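PDB 3GDO: uncharacterized oxidoreductase yvaA, which catalyses the reversible NADPH-dependent reduction of scyllo-inosose to scyllo-inositol and cannot use NADH in place of NADPH. Local coordinates for residues 9-14 / 55-60. Sequence-based numbering, arbitrary orientation.
Sequences GILGYG and HELEEI
Gly-9 and Leu-11, on one face of a strand, meet Leu-57 and Ile-60 of 55-60, the latter in a short helix. The CA atoms of Gly-9 and Ile-60 lie 6.3 Å apart, whereas those of Leu-11 and Leu-57 are separated by 8.0 Å, so the backbones come nearer at the glycine. No hydrogen bond crosses between 9-14 and 55-60; the strand spends its backbone bonds on its sheet neighbours, Ile-10 pairing with Lys-35 and Met-37, and Gly-9 and Leu-11 with strand 68-71. The atoms that meet are all carbons, and the contact buries 176 Å² summed over both sides.

Leu-11 supplies both methyls. Its CD1 approaches Leu-57 CD1 at 3.7 Å, and its CD2 stands 3.8 Å from that same Leu-57 CD1, so one methyl of Leu-57 rests against the forked end of Leu-11, the two side chains crossing at about a right angle. Leu-57 gets there with CG anti to its backbone N (chi1 -178°). Ile-60 instead runs past Leu-11 in the opposite direction, with its CG1 4.1 Å from Leu-11 CD2. Beyond this, Ile-60 CD1 ends 3.9 Å from Gly-9 CA, over a residue without a side chain, at the nearer of the two backbone approaches.

Within 55-60, Glu-59 OE2 accepts the backbone N-H groups of His-55 and Glu-56, both from above the same face of its carboxylate, tying the helix to the loop before it. Val-69 packs against both Leu-11 and Ile-60, while His-81 of helix 78-87 touches Leu-11 and Leu-57. Strand 6-11 lies between strands 31-37 and 68-71 in a parallel sheet, and leads through Gly-12 and Gly-14 into helix 15-26: the strand-turn-helix of a Rossmann fold, consistent with the GxGxxG dinucleotide-binding motif of the Gfo/Idh/MocA family.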
ATOM      1  N   GLY B   9      26.341 -29.990 -13.600  1.00 38.91           N
ATOM      2  CA  GLY B   9      27.392 -28.986 -13.760  1.00 39.24           C
ATOM      3  C   GLY B   9      26.886 -27.614 -13.297  1.00 39.83           C
ATOM      4  O   GLY B   9      25.804 -27.161 -13.728  1.00 40.34           O
ATOM      5  N   ILE B  10      27.632 -26.966 -12.397  1.00 39.43           N
ATOM      6  CA  ILE B  10      27.269 -25.612 -11.910  1.00 39.07           C
ATOM      7  C   ILE B  10      28.114 -24.516 -12.545  1.00 38.52           C
ATOM      8  O   ILE B  10      29.344 -24.533 -12.453  1.00 39.43           O
ATOM      9  CB  ILE B  10      27.349 -25.487 -10.381  1.00 38.43           C
ATOM     10  CG1 ILE B  10      26.524 -26.579  -9.718  1.00 38.36           C
ATOM     11  CG2 ILE B  10      26.881 -24.062  -9.917  1.00 38.96           C
ATOM     12  CD1 ILE B  10      26.745 -26.699  -8.210  1.00 35.28           C
ATOM     13  N   LEU B  11      27.464 -23.572 -13.206  1.00 37.77           N
ATOM     14  CA  LEU B  11      28.195 -22.483 -13.816  1.00 37.35           C
ATOM     15  C   LEU B  11      28.314 -21.311 -12.829  1.00 37.85           C
ATOM     16  O   LEU B  11      27.326 -20.666 -12.516  1.00 36.89           O
ATOM     17  CB  LEU B  11      27.540 -22.011 -15.109  1.00 37.48           C
ATOM     18  CG  LEU B  11      27.407 -22.964 -16.303  1.00 38.73           C
ATOM     19  CD1 LEU B  11      27.084 -22.132 -17.558  1.00 37.05           C
ATOM     20  CD2 LEU B  11      28.674 -23.824 -16.527  1.00 36.89           C
ATOM     21  N   GLY B  12      29.539 -21.067 -12.342  1.00 37.77           N
ATOM     22  CA  GLY B  12      29.800 -19.943 -11.414  1.00 37.75           C
ATOM     23  C   GLY B  12      29.692 -20.402  -9.978  1.00 37.25           C
ATOM     24  O   GLY B  12      28.809 -21.173  -9.626  1.00 36.60           O
ATOM     25  N   TYR B  13      30.621 -19.950  -9.142  1.00 37.10           N
ATOM     26  CA  TYR B  13      30.620 -20.345  -7.753  1.00 35.84           C
ATOM     27  C   TYR B  13      30.810 -19.125  -6.810  1.00 36.59           C
ATOM     28  O   TYR B  13      31.564 -19.178  -5.825  1.00 34.50           O
ATOM     29  CB  TYR B  13      31.674 -21.419  -7.544  1.00 35.32           C
ATOM     30  CG  TYR B  13      31.452 -22.267  -6.330  1.00 36.15           C
ATOM     31  CD1 TYR B  13      30.355 -23.128  -6.255  1.00 34.63           C
ATOM     32  CD2 TYR B  13      32.341 -22.229  -5.255  1.00 36.18           C
ATOM     33  CE1 TYR B  13      30.140 -23.917  -5.125  1.00 34.98           C
ATOM     34  CE2 TYR B  13      32.139 -23.025  -4.128  1.00 34.67           C
ATOM     35  CZ  TYR B  13      31.025 -23.870  -4.081  1.00 36.19           C
ATOM     36  OH  TYR B  13      30.792 -24.674  -2.977  1.00 37.45           O
ATOM     37  N   GLY B  14      30.111 -18.040  -7.150  1.00 37.49           N
ATOM     38  CA  GLY B  14      29.900 -16.889  -6.261  1.00 36.68           C
ATOM     39  C   GLY B  14      28.842 -17.202  -5.223  1.00 37.25           C
ATOM     40  O   GLY B  14      28.696 -18.355  -4.757  1.00 36.94           O
ATOM     41  N   HIS B  55      37.447 -24.542 -16.116  1.00 51.43           N
ATOM     42  CA  HIS B  55      37.475 -23.106 -16.391  1.00 53.02           C
ATOM     43  C   HIS B  55      36.897 -22.774 -17.755  1.00 53.41           C
ATOM     44  O   HIS B  55      36.720 -21.610 -18.088  1.00 53.88           O
ATOM     45  CB  HIS B  55      38.906 -22.518 -16.209  1.00 53.66           C
ATOM     46  CG  HIS B  55      39.613 -23.044 -14.993  1.00 55.89           C
ATOM     47  ND1 HIS B  55      39.211 -22.737 -13.706  1.00 56.40           N
ATOM     48  CD2 HIS B  55      40.648 -23.913 -14.867  1.00 56.96           C
ATOM     49  CE1 HIS B  55      39.980 -23.379 -12.842  1.00 58.47           C
ATOM     50  NE2 HIS B  55      40.860 -24.098 -13.520  1.00 59.28           N
ATOM     51  N   GLU B  56      36.582 -23.790 -18.544  1.00 53.91           N
ATOM     52  CA  GLU B  56      35.920 -23.542 -19.830  1.00 54.56           C
ATOM     53  C   GLU B  56      34.485 -24.031 -19.815  1.00 53.80           C
ATOM     54  O   GLU B  56      34.209 -25.074 -19.231  1.00 52.84           O
ATOM     55  CB  GLU B  56      36.654 -24.240 -20.973  1.00 54.91           C
ATOM     56  CG  GLU B  56      36.876 -23.328 -22.143  1.00 58.61           C
ATOM     57  CD  GLU B  56      37.545 -22.025 -21.715  1.00 62.18           C
ATOM     58  OE1 GLU B  56      38.527 -22.082 -20.940  1.00 64.41           O
ATOM     59  OE2 GLU B  56      37.082 -20.950 -22.148  1.00 64.10           O
ATOM     60  N   LEU B  57      33.597 -23.290 -20.480  1.00 53.47           N
ATOM     61  CA  LEU B  57      32.202 -23.716 -20.625  1.00 53.59           C
ATOM     62  C   LEU B  57      32.088 -25.103 -21.286  1.00 54.05           C
ATOM     63  O   LEU B  57      31.327 -25.946 -20.816  1.00 53.57           O
ATOM     64  CB  LEU B  57      31.376 -22.652 -21.360  1.00 53.12           C
ATOM     65  CG  LEU B  57      29.877 -22.933 -21.559  1.00 52.80           C
ATOM     66  CD1 LEU B  57      29.198 -23.371 -20.272  1.00 50.57           C
ATOM     67  CD2 LEU B  57      29.176 -21.734 -22.171  1.00 51.92           C
ATOM     68  N   GLU B  58      32.900 -25.339 -22.327  1.00 54.80           N
ATOM     69  CA  GLU B  58      32.934 -26.617 -23.070  1.00 55.41           C
ATOM     70  C   GLU B  58      33.194 -27.814 -22.206  1.00 54.48           C
ATOM     71  O   GLU B  58      32.727 -28.911 -22.517  1.00 55.27           O
ATOM     72  CB  GLU B  58      34.001 -26.617 -24.167  1.00 55.80           C
ATOM     73  CG  GLU B  58      33.646 -25.793 -25.368  1.00 59.60           C
ATOM     74  CD  GLU B  58      33.663 -24.299 -25.076  1.00 64.75           C
ATOM     75  OE1 GLU B  58      34.325 -23.865 -24.096  1.00 66.49           O
ATOM     76  OE2 GLU B  58      33.001 -23.550 -25.830  1.00 66.71           O
ATOM     77  N   GLU B  59      33.976 -27.625 -21.153  1.00 53.38           N
ATOM     78  CA  GLU B  59      34.259 -28.712 -20.231  1.00 53.06           C
ATOM     79  C   GLU B  59      32.971 -29.230 -19.544  1.00 51.91           C
ATOM     80  O   GLU B  59      32.960 -30.287 -18.906  1.00 51.31           O
ATOM     81  CB  GLU B  59      35.299 -28.259 -19.205  1.00 53.74           C
ATOM     82  CG  GLU B  59      36.676 -27.825 -19.804  1.00 55.88           C
ATOM     83  CD  GLU B  59      37.739 -27.551 -18.716  1.00 60.28           C
ATOM     84  OE1 GLU B  59      38.048 -28.493 -17.930  1.00 60.72           O
ATOM     85  OE2 GLU B  59      38.249 -26.396 -18.632  1.00 59.98           O
ATOM     86  N   ILE B  60      31.899 -28.452 -19.663  1.00 51.05           N
ATOM     87  CA  ILE B  60      30.573 -28.864 -19.211  1.00 50.02           C
ATOM     88  C   ILE B  60      29.681 -29.192 -20.418  1.00 49.37           C
ATOM     89  O   ILE B  60      29.001 -30.225 -20.426  1.00 48.04           O
ATOM     90  CB  ILE B  60      29.898 -27.747 -18.371  1.00 50.53           C
ATOM     91  CG1 ILE B  60      30.785 -27.329 -17.184  1.00 50.41           C
ATOM     92  CG2 ILE B  60      28.469 -28.141 -17.953  1.00 48.82           C
ATOM     93  CD1 ILE B  60      30.521 -28.032 -15.889  1.00 52.00           C
TER